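PDB 4MF7: glutathione S-transferase enzyme with thioredoxin-like domain from Bradyrhizobium sp., which probably catalyses the conjugation of glutathione to electrophilic substrates, as expected of a glutathione S-transferase with a thioredoxin-like domain. Local coordinates for residues Arg34-Leu48 against Leu65-His78. Numbering follows the deposited sequence.
Sequences RWPAQHSDRIQLYSL and LPYEPHAIDFGKDH
Glu-68 reaches from its strand to the backbone of Gln-38 and His-39. Its CB lies 3.5 Å from Gln-44 NE2; CG, set opposite the backbone N (chi1 -173°), stays beside the same amide, and the extended chain carries CD up to Gln-38 N. At the tip OE2 takes the Gln-38 N-H on its syn lone pair (2.8 Å between Gln-38 N and Glu-68 OE2), while OE1 accepts from His-39 N and from Gln-44 NE2, which arrive from opposite faces of the carboxylate plane. With a glutamine here, at least one of the three N-H donors would probably face an NH2 in place of its acceptor, weakening the hold on the Gln-38 and His-39 backbone. The Gln-44 amide relays onward, its OE1 receiving His-70 NE2 at 2.8 Å. Glu-68, Gln-44 and His-70 project from one face of parallel strands 43-47 and 67-71, joined through helix 53-63 as the right-handed beta-alpha-beta unit of the thioredoxin-like fold; Glu-68 N to Ile-43 O (2.7 Å) and Leu-45 N to Glu-68 O (2.9 Å) pair them. On the opposite face, Leu-45 CD2 meets Tyr-67 CE2. Farther along, Ile-72 CD1 sits over the centre of the Trp-35 six-membered ring (3.6 Å to its centroid), whose edge is turned toward the face of His-78.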
ATOM      1  N   ARG A  34      -7.397 -18.878  19.870  1.00 42.17           N
ATOM      2  CA  ARG A  34      -8.745 -18.804  19.292  1.00 34.79           C
ATOM      3  C   ARG A  34      -8.937 -19.539  17.955  1.00 44.13           C
ATOM      4  O   ARG A  34     -10.031 -20.053  17.683  1.00 43.88           O
ATOM      5  CB  ARG A  34      -9.175 -17.351  19.153  1.00 46.14           C
ATOM      6  CG  ARG A  34     -10.645 -17.197  18.801  1.00 53.55           C
ATOM      7  CD  ARG A  34     -11.115 -15.766  18.963  1.00 55.26           C
ATOM      8  NE  ARG A  34     -11.216 -15.321  20.362  1.00 53.11           N
ATOM      9  CZ  ARG A  34     -12.333 -15.295  21.090  1.00 79.05           C
ATOM     10  NH1 ARG A  34     -13.491 -15.733  20.593  1.00 51.62           N
ATOM     11  NH2 ARG A  34     -12.293 -14.825  22.334  1.00 53.76           N
ATOM     12  N   TRP A  35      -7.898 -19.546  17.111  1.00 38.70           N
ATOM     13  CA  TRP A  35      -7.895 -20.284  15.839  1.00 37.63           C
ATOM     14  C   TRP A  35      -6.704 -21.208  15.806  1.00 39.65           C
ATOM     15  O   TRP A  35      -5.668 -20.867  15.249  1.00 37.88           O
ATOM     16  CB  TRP A  35      -7.889 -19.329  14.617  1.00 41.82           C
ATOM     17  CG  TRP A  35      -9.140 -18.524  14.519  1.00 35.44           C
ATOM     18  CD1 TRP A  35     -10.312 -18.904  13.943  1.00 36.03           C
ATOM     19  CD2 TRP A  35      -9.354 -17.206  15.030  1.00 36.29           C
ATOM     20  NE1 TRP A  35     -11.239 -17.912  14.057  1.00 36.91           N
ATOM     21  CE2 TRP A  35     -10.682 -16.859  14.735  1.00 36.88           C
ATOM     22  CE3 TRP A  35      -8.549 -16.286  15.715  1.00 38.23           C
ATOM     23  CZ2 TRP A  35     -11.227 -15.627  15.085  1.00 37.58           C
ATOM     24  CZ3 TRP A  35      -9.088 -15.073  16.074  1.00 40.21           C
ATOM     25  CH2 TRP A  35     -10.412 -14.742  15.740  1.00 42.09           C
ATOM     26  N   PRO A  36      -6.839 -22.402  16.424  1.00 43.30           N
ATOM     27  CA  PRO A  36      -5.687 -23.295  16.570  1.00 42.37           C
ATOM     28  C   PRO A  36      -5.135 -23.778  15.236  1.00 36.59           C
ATOM     29  O   PRO A  36      -5.896 -23.934  14.278  1.00 42.66           O
ATOM     30  CB  PRO A  36      -6.251 -24.476  17.394  1.00 41.93           C
ATOM     31  CG  PRO A  36      -7.442 -23.919  18.096  1.00 45.91           C
ATOM     32  CD  PRO A  36      -8.022 -22.906  17.148  1.00 46.10           C
ATOM     33  N   ALA A  37      -3.836 -24.002  15.193  1.00 35.78           N
ATOM     34  CA  ALA A  37      -3.186 -24.536  14.012  1.00 35.72           C
ATOM     35  C   ALA A  37      -3.250 -26.068  14.046  1.00 48.10           C
ATOM     36  O   ALA A  37      -2.627 -26.681  14.910  1.00 42.58           O
ATOM     37  CB  ALA A  37      -1.736 -24.083  13.979  1.00 41.12           C
ATOM     38  N   GLN A  38      -4.015 -26.674  13.138  1.00 43.07           N
ATOM     39  CA  GLN A  38      -4.032 -28.147  12.967  1.00 39.18           C
ATOM     40  C   GLN A  38      -2.756 -28.639  12.285  1.00 49.69           C
ATOM     41  O   GLN A  38      -2.375 -29.792  12.478  1.00 39.45           O
ATOM     42  CB  GLN A  38      -5.256 -28.614  12.149  1.00 36.88           C
ATOM     43  CG  GLN A  38      -6.605 -28.236  12.719  1.00 44.73           C
ATOM     44  CD  GLN A  38      -6.827 -28.786  14.120  1.00 86.55           C
ATOM     45  OE1 GLN A  38      -6.450 -29.922  14.424  1.00 66.73           O
ATOM     46  NE2 GLN A  38      -7.433 -27.976  14.985  1.00 71.93           N
ATOM     47  N   HIS A  39      -2.124 -27.765  11.478  1.00 29.10           N
ATOM     48  CA  HIS A  39      -0.945 -28.043  10.714  1.00 26.04           C
ATOM     49  C   HIS A  39       0.075 -26.927  10.917  1.00 40.83           C
ATOM     50  O   HIS A  39       0.151 -25.969  10.136  1.00 32.66           O
ATOM     51  CB  HIS A  39      -1.273 -28.189   9.238  1.00 32.27           C
ATOM     52  CG  HIS A  39      -2.402 -29.143   8.986  1.00 41.62           C
ATOM     53  ND1 HIS A  39      -2.286 -30.501   9.202  1.00 37.09           N
ATOM     54  CD2 HIS A  39      -3.674 -28.931   8.579  1.00 40.06           C
ATOM     55  CE1 HIS A  39      -3.441 -31.085   8.938  1.00 43.54           C
ATOM     56  NE2 HIS A  39      -4.301 -30.156   8.560  1.00 41.22           N
ATOM     57  N   SER A  40       0.872 -27.061  11.972  1.00 41.17           N
ATOM     58  CA  SER A  40       1.744 -25.971  12.430  1.00 42.02           C
ATOM     59  C   SER A  40       2.986 -25.775  11.549  1.00 37.82           C
ATOM     60  O   SER A  40       3.717 -24.797  11.720  1.00 40.72           O
ATOM     61  CB  SER A  40       2.138 -26.201  13.892  1.00 46.60           C
ATOM     62  OG  SER A  40       2.873 -27.401  13.980  1.00 47.97           O
ATOM     63  N   ASP A  41       3.208 -26.665  10.584  1.00 33.74           N
ATOM     64  CA  ASP A  41       4.218 -26.473   9.572  1.00 37.26           C
ATOM     65  C   ASP A  41       3.695 -25.759   8.327  1.00 30.01           C
ATOM     66  O   ASP A  41       4.440 -25.570   7.370  1.00 36.09           O
ATOM     67  CB  ASP A  41       4.854 -27.807   9.162  1.00 44.86           C
ATOM     68  CG  ASP A  41       3.831 -28.869   8.744  1.00 60.24           C
ATOM     69  OD1 ASP A  41       2.604 -28.749   9.010  1.00 43.26           O
ATOM     70  OD2 ASP A  41       4.296 -29.866   8.174  1.00 49.36           O
ATOM     71  N   ARG A  42       2.426 -25.364   8.338  1.00 34.54           N
ATOM     72  CA  ARG A  42       1.833 -24.633   7.207  1.00 29.01           C
ATOM     73  C   ARG A  42       1.608 -23.157   7.560  1.00 24.46           C
ATOM     74  O   ARG A  42       1.344 -22.829   8.709  1.00 28.27           O
ATOM     75  CB  ARG A  42       0.487 -25.237   6.788  1.00 32.80           C
ATOM     76  CG  ARG A  42       0.563 -26.700   6.367  1.00 30.13           C
ATOM     77  CD  ARG A  42      -0.780 -27.221   5.884  1.00 35.11           C
ATOM     78  NE  ARG A  42      -0.737 -28.681   5.773  1.00 28.20           N
ATOM     79  CZ  ARG A  42      -1.784 -29.436   5.475  1.00 42.71           C
ATOM     80  NH1 ARG A  42      -2.946 -28.881   5.244  1.00 32.00           N
ATOM     81  NH2 ARG A  42      -1.668 -30.744   5.412  1.00 37.13           N
ATOM     82  N   ILE A  43       1.676 -22.308   6.530  1.00 32.66           N
ATOM     83  CA  ILE A  43       1.251 -20.892   6.649  1.00 27.94           C
ATOM     84  C   ILE A  43      -0.169 -20.855   7.184  1.00 30.46           C
ATOM     85  O   ILE A  43      -1.048 -21.555   6.660  1.00 31.84           O
ATOM     86  CB  ILE A  43       1.351 -20.175   5.296  1.00 30.89           C
ATOM     87  CG1 ILE A  43       2.823 -19.988   4.927  1.00 30.03           C
ATOM     88  CG2 ILE A  43       0.674 -18.799   5.349  1.00 33.15           C
ATOM     89  CD1 ILE A  43       3.056 -19.725   3.463  1.00 33.95           C
ATOM     90  N   GLN A  44      -0.395 -20.086   8.252  1.00 29.68           N
ATOM     91  CA  GLN A  44      -1.703 -19.891   8.778  1.00 29.03           C
ATOM     92  C   GLN A  44      -2.262 -18.623   8.144  1.00 31.64           C
ATOM     93  O   GLN A  44      -1.598 -17.577   8.167  1.00 27.47           O
ATOM     94  CB  GLN A  44      -1.693 -19.749  10.290  1.00 29.64           C
ATOM     95  CG  GLN A  44      -1.005 -20.901  11.006  1.00 29.99           C
ATOM     96  CD  GLN A  44      -1.812 -22.195  10.889  1.00 28.58           C
ATOM     97  OE1 GLN A  44      -2.974 -22.255  11.308  1.00 32.12           O
ATOM     98  NE2 GLN A  44      -1.217 -23.201  10.317  1.00 34.75           N
ATOM     99  N   LEU A  45      -3.457 -18.730   7.577  1.00 28.42           N
ATOM    100  CA  LEU A  45      -4.148 -17.579   6.945  1.00 28.37           C
ATOM    101  C   LEU A  45      -5.382 -17.223   7.769  1.00 27.04           C
ATOM    102  O   LEU A  45      -6.240 -18.080   8.011  1.00 32.38           O
ATOM    103  CB  LEU A  45      -4.536 -17.893   5.491  1.00 27.17           C
ATOM    104  CG  LEU A  45      -5.407 -16.844   4.797  1.00 31.88           C
ATOM    105  CD1 LEU A  45      -4.629 -15.533   4.607  1.00 25.82           C
ATOM    106  CD2 LEU A  45      -5.875 -17.351   3.449  1.00 32.61           C
ATOM    107  N   TYR A  46      -5.460 -15.960   8.220  1.00 29.20           N
ATOM    108  CA  TYR A  46      -6.599 -15.478   8.989  1.00 30.61           C
ATOM    109  C   TYR A  46      -7.296 -14.442   8.151  1.00 35.10           C
ATOM    110  O   TYR A  46      -6.760 -13.357   7.948  1.00 29.78           O
ATOM    111  CB  TYR A  46      -6.155 -14.898  10.333  1.00 27.49           C
ATOM    112  CG  TYR A  46      -5.212 -15.801  11.090  1.00 27.87           C
ATOM    113  CD1 TYR A  46      -5.697 -16.819  11.920  1.00 31.03           C
ATOM    114  CD2 TYR A  46      -3.828 -15.683  10.942  1.00 29.63           C
ATOM    115  CE1 TYR A  46      -4.829 -17.684  12.572  1.00 31.72           C
ATOM    116  CE2 TYR A  46      -2.963 -16.540  11.605  1.00 30.51           C
ATOM    117  CZ  TYR A  46      -3.480 -17.531  12.437  1.00 36.85           C
ATOM    118  OH  TYR A  46      -2.628 -18.408  13.079  1.00 31.35           O
ATOM    119  N   SER A  47      -8.485 -14.766   7.637  1.00 27.25           N
ATOM    120  CA  SER A  47      -9.029 -13.982   6.560  1.00 31.84           C
ATOM    121  C   SER A  47     -10.510 -14.200   6.354  1.00 35.47           C
ATOM    122  O   SER A  47     -11.154 -14.900   7.124  1.00 33.14           O
ATOM    123  CB  SER A  47      -8.249 -14.308   5.279  1.00 28.42           C
ATOM    124  OG  SER A  47      -8.484 -13.342   4.273  1.00 28.56           O
ATOM    125  N   LEU A  48     -11.019 -13.543   5.323  1.00 30.67           N
ATOM    126  CA  LEU A  48     -12.383 -13.711   4.812  1.00 31.05           C
ATOM    127  C   LEU A  48     -12.280 -13.486   3.313  1.00 35.13           C
ATOM    128  O   LEU A  48     -11.364 -12.773   2.872  1.00 33.49           O
ATOM    129  CB  LEU A  48     -13.336 -12.671   5.398  1.00 32.82           C
ATOM    130  CG  LEU A  48     -13.952 -12.868   6.778  1.00 40.88           C
ATOM    131  CD1 LEU A  48     -14.844 -11.658   7.060  1.00 46.29           C
ATOM    132  CD2 LEU A  48     -14.720 -14.179   6.873  1.00 40.38           C
ATOM    133  N   LEU A  65       1.949 -22.981  -2.207  1.00 29.69           N
ATOM    134  CA  LEU A  65       2.412 -23.110  -0.830  1.00 27.90           C
ATOM    135  C   LEU A  65       1.366 -23.805   0.031  1.00 33.41           C
ATOM    136  O   LEU A  65       0.191 -23.451  -0.044  1.00 31.35           O
ATOM    137  CB  LEU A  65       2.734 -21.741  -0.203  1.00 34.02           C
ATOM    138  CG  LEU A  65       4.029 -21.057  -0.650  1.00 39.87           C
ATOM    139  CD1 LEU A  65       4.009 -19.590  -0.202  1.00 33.93           C
ATOM    140  CD2 LEU A  65       5.254 -21.795  -0.114  1.00 36.34           C
ATOM    141  N   PRO A  66       1.791 -24.757   0.896  1.00 31.44           N
ATOM    142  CA  PRO A  66       0.842 -25.256   1.875  1.00 33.64           C
ATOM    143  C   PRO A  66       0.363 -24.177   2.848  1.00 34.22           C
ATOM    144  O   PRO A  66       1.153 -23.366   3.341  1.00 31.81           O
ATOM    145  CB  PRO A  66       1.629 -26.351   2.613  1.00 33.47           C
ATOM    146  CG  PRO A  66       2.691 -26.764   1.630  1.00 41.67           C
ATOM    147  CD  PRO A  66       3.085 -25.466   0.988  1.00 37.48           C
ATOM    148  N   TYR A  67      -0.935 -24.159   3.115  1.00 28.43           N
ATOM    149  CA  TYR A  67      -1.494 -23.191   4.038  1.00 26.81           C
ATOM    150  C   TYR A  67      -2.763 -23.688   4.681  1.00 29.53           C
ATOM    151  O   TYR A  67      -3.406 -24.612   4.181  1.00 33.75           O
ATOM    152  CB  TYR A  67      -1.685 -21.838   3.313  1.00 27.73           C
ATOM    153  CG  TYR A  67      -2.881 -21.740   2.391  1.00 25.14           C
ATOM    154  CD1 TYR A  67      -2.836 -22.256   1.106  1.00 27.28           C
ATOM    155  CD2 TYR A  67      -4.042 -21.101   2.794  1.00 33.02           C
ATOM    156  CE1 TYR A  67      -3.927 -22.160   0.250  1.00 31.70           C
ATOM    157  CE2 TYR A  67      -5.122 -20.956   1.945  1.00 32.78           C
ATOM    158  CZ  TYR A  67      -5.074 -21.493   0.680  1.00 32.61           C
ATOM    159  OH  TYR A  67      -6.158 -21.359  -0.143  1.00 30.71           O
ATOM    160  N   GLU A  68      -3.078 -23.102   5.821  1.00 25.89           N
ATOM    161  CA  GLU A  68      -4.220 -23.429   6.626  1.00 29.30           C
ATOM    162  C   GLU A  68      -5.096 -22.219   6.861  1.00 30.00           C
ATOM    163  O   GLU A  68      -4.736 -21.366   7.667  1.00 29.87           O
ATOM    164  CB  GLU A  68      -3.757 -23.999   7.970  1.00 28.45           C
ATOM    165  CG  GLU A  68      -4.897 -24.526   8.836  1.00 31.37           C
ATOM    166  CD  GLU A  68      -4.400 -25.174  10.117  1.00 35.69           C
ATOM    167  OE1 GLU A  68      -3.179 -25.473  10.225  1.00 34.49           O
ATOM    168  OE2 GLU A  68      -5.237 -25.387  11.009  1.00 36.71           O
ATOM    169  N   PRO A  69      -6.260 -22.151   6.165  1.00 28.21           N
ATOM    170  CA  PRO A  69      -7.122 -21.000   6.312  1.00 28.35           C
ATOM    171  C   PRO A  69      -8.053 -21.031   7.522  1.00 33.54           C
ATOM    172  O   PRO A  69      -8.504 -22.104   7.952  1.00 34.84           O
ATOM    173  CB  PRO A  69      -7.924 -21.018   5.012  1.00 31.08           C
ATOM    174  CG  PRO A  69      -8.109 -22.477   4.746  1.00 34.33           C
ATOM    175  CD  PRO A  69      -6.766 -23.064   5.118  1.00 33.01           C
ATOM    176  N   HIS A  70      -8.314 -19.855   8.067  1.00 29.83           N
ATOM    177  CA  HIS A  70      -9.203 -19.649   9.203  1.00 29.94           C
ATOM    178  C   HIS A  70     -10.083 -18.443   8.900  1.00 34.60           C
ATOM    179  O   HIS A  70      -9.586 -17.336   8.741  1.00 34.22           O
ATOM    180  CB  HIS A  70      -8.437 -19.396  10.500  1.00 32.75           C
ATOM    181  CG  HIS A  70      -7.439 -20.459  10.848  1.00 32.67           C
ATOM    182  ND1 HIS A  70      -7.773 -21.609  11.537  1.00 34.51           N
ATOM    183  CD2 HIS A  70      -6.117 -20.560  10.571  1.00 37.71           C
ATOM    184  CE1 HIS A  70      -6.691 -22.353  11.695  1.00 35.08           C
ATOM    185  NE2 HIS A  70      -5.677 -21.746  11.105  1.00 41.82           N
ATOM    186  N   ALA A  71     -11.394 -18.668   8.849  1.00 30.22           N
ATOM    187  CA  ALA A  71     -12.358 -17.590   8.680  1.00 34.50           C
ATOM    188  C   ALA A  71     -12.466 -16.800   9.970  1.00 40.11           C
ATOM    189  O   ALA A  71     -12.605 -17.367  11.046  1.00 41.19           O
ATOM    190  CB  ALA A  71     -13.731 -18.128   8.281  1.00 37.78           C
ATOM    191  N   ILE A  72     -12.399 -15.485   9.849  1.00 33.42           N
ATOM    192  CA  ILE A  72     -12.480 -14.583  10.978  1.00 34.40           C
ATOM    193  C   ILE A  72     -13.890 -13.984  10.943  1.00 38.81           C
ATOM    194  O   ILE A  72     -14.235 -13.264  10.016  1.00 44.85           O
ATOM    195  CB  ILE A  72     -11.382 -13.503  10.875  1.00 39.56           C
ATOM    196  CG1 ILE A  72      -9.991 -14.163  10.797  1.00 33.91           C
ATOM    197  CG2 ILE A  72     -11.443 -12.534  12.042  1.00 44.85           C
ATOM    198  CD1 ILE A  72      -9.619 -15.055  11.951  1.00 40.87           C
ATOM    199  N   ASP A  73     -14.712 -14.334  11.929  1.00 49.34           N
ATOM    200  CA  ASP A  73     -16.139 -13.954  11.926  1.00 49.29           C
ATOM    201  C   ASP A  73     -16.320 -12.519  12.428  1.00 46.32           C
ATOM    202  O   ASP A  73     -16.330 -12.267  13.638  1.00 47.07           O
ATOM    203  CB  ASP A  73     -16.948 -14.948  12.783  1.00 51.51           C
ATOM    204  CG  ASP A  73     -18.464 -14.846  12.572  1.00 74.75           C
ATOM    205  OD1 ASP A  73     -18.948 -13.852  11.984  1.00 56.17           O
ATOM    206  OD2 ASP A  73     -19.176 -15.776  13.020  1.00 64.82           O
ATOM    207  N   PHE A  74     -16.457 -11.585  11.486  1.00 46.55           N
ATOM    208  CA  PHE A  74     -16.705 -10.169  11.806  1.00 69.72           C
ATOM    209  C   PHE A  74     -18.118  -9.962  12.371  1.00 65.02           C
ATOM    210  O   PHE A  74     -18.348  -9.037  13.144  1.00 55.26           O
ATOM    211  CB  PHE A  74     -16.475  -9.269  10.575  1.00 65.83           C
ATOM    212  CG  PHE A  74     -15.027  -8.933  10.326  1.00 53.93           C
ATOM    213  CD1 PHE A  74     -14.073  -9.940  10.171  1.00 44.14           C
ATOM    214  CD2 PHE A  74     -14.617  -7.610  10.228  1.00 77.34           C
ATOM    215  CE1 PHE A  74     -12.736  -9.625   9.947  1.00 41.97           C
ATOM    216  CE2 PHE A  74     -13.288  -7.292   9.993  1.00 72.04           C
ATOM    217  CZ  PHE A  74     -12.346  -8.298   9.850  1.00 59.72           C
ATOM    218  N   GLY A  75     -19.047 -10.843  11.997  1.00 76.17           N
ATOM    219  CA  GLY A  75     -20.400 -10.848  12.562  1.00 77.71           C
ATOM    220  C   GLY A  75     -20.440 -11.065  14.068  1.00 74.10           C
ATOM    221  O   GLY A  75     -21.387 -10.642  14.727  1.00 74.64           O
ATOM    222  N   LYS A  76     -19.415 -11.725  14.613  1.00 56.38           N
ATOM    223  CA  LYS A  76     -19.282 -11.920  16.060  1.00 58.72           C
ATOM    224  C   LYS A  76     -18.173 -11.060  16.663  1.00 53.97           C
ATOM    225  O   LYS A  76     -17.756 -11.293  17.802  1.00 56.74           O
ATOM    226  CB  LYS A  76     -19.028 -13.400  16.367  1.00 68.31           C
ATOM    227  CG  LYS A  76     -20.169 -14.307  15.938  1.00 71.92           C
ATOM    228  CD  LYS A  76     -19.931 -15.741  16.369  1.00 63.17           C
ATOM    229  CE  LYS A  76     -21.084 -16.629  15.935  1.00 87.58           C
ATOM    230  NZ  LYS A  76     -20.909 -18.017  16.439  1.00112.80           N
ATOM    231  N   ASP A  77     -17.702 -10.071  15.901  1.00 51.25           N
ATOM    232  CA  ASP A  77     -16.594  -9.192  16.314  1.00 54.43           C
ATOM    233  C   ASP A  77     -15.299  -9.950  16.660  1.00 49.43           C
ATOM    234  O   ASP A  77     -14.512  -9.515  17.516  1.00 48.41           O
ATOM    235  CB  ASP A  77     -17.019  -8.290  17.492  1.00 74.54           C
ATOM    236  CG  ASP A  77     -17.978  -7.183  17.077  1.00 79.43           C
ATOM    237  OD1 ASP A  77     -18.456  -7.182  15.921  1.00 65.19           O
ATOM    238  OD2 ASP A  77     -18.251  -6.305  17.923  1.00 76.97           O
ATOM    239  N   HIS A  78     -15.054 -11.072  15.987  1.00 47.14           N
ATOM    240  CA  HIS A  78     -13.860 -11.863  16.308  1.00 42.55           C
ATOM    241  C   HIS A  78     -12.559 -11.133  15.952  1.00 42.39           C
ATOM    242  O   HIS A  78     -11.539 -11.391  16.573  1.00 41.29           O
ATOM    243  CB  HIS A  78     -13.911 -13.257  15.687  1.00 51.53           C
ATOM    244  CG  HIS A  78     -14.813 -14.207  16.422  1.00 77.13           C
ATOM    245  ND1 HIS A  78     -15.352 -15.329  15.830  1.00 51.61           N
ATOM    246  CD2 HIS A  78     -15.282 -14.194  17.693  1.00 66.24           C
ATOM    247  CE1 HIS A  78     -16.103 -15.972  16.707  1.00 78.29           C
ATOM    248  NE2 HIS A  78     -16.081 -15.302  17.843  1.00 64.10           N
TER
HETATM  249  O   HOH W   1     -14.083 -16.551  13.862  1.00 42.92           O
HETATM  250  O   HOH W   2      -4.643 -26.698   5.436  1.00 40.39           O
HETATM  251  O   HOH W   3       3.623 -23.327   4.041  1.00 41.35           O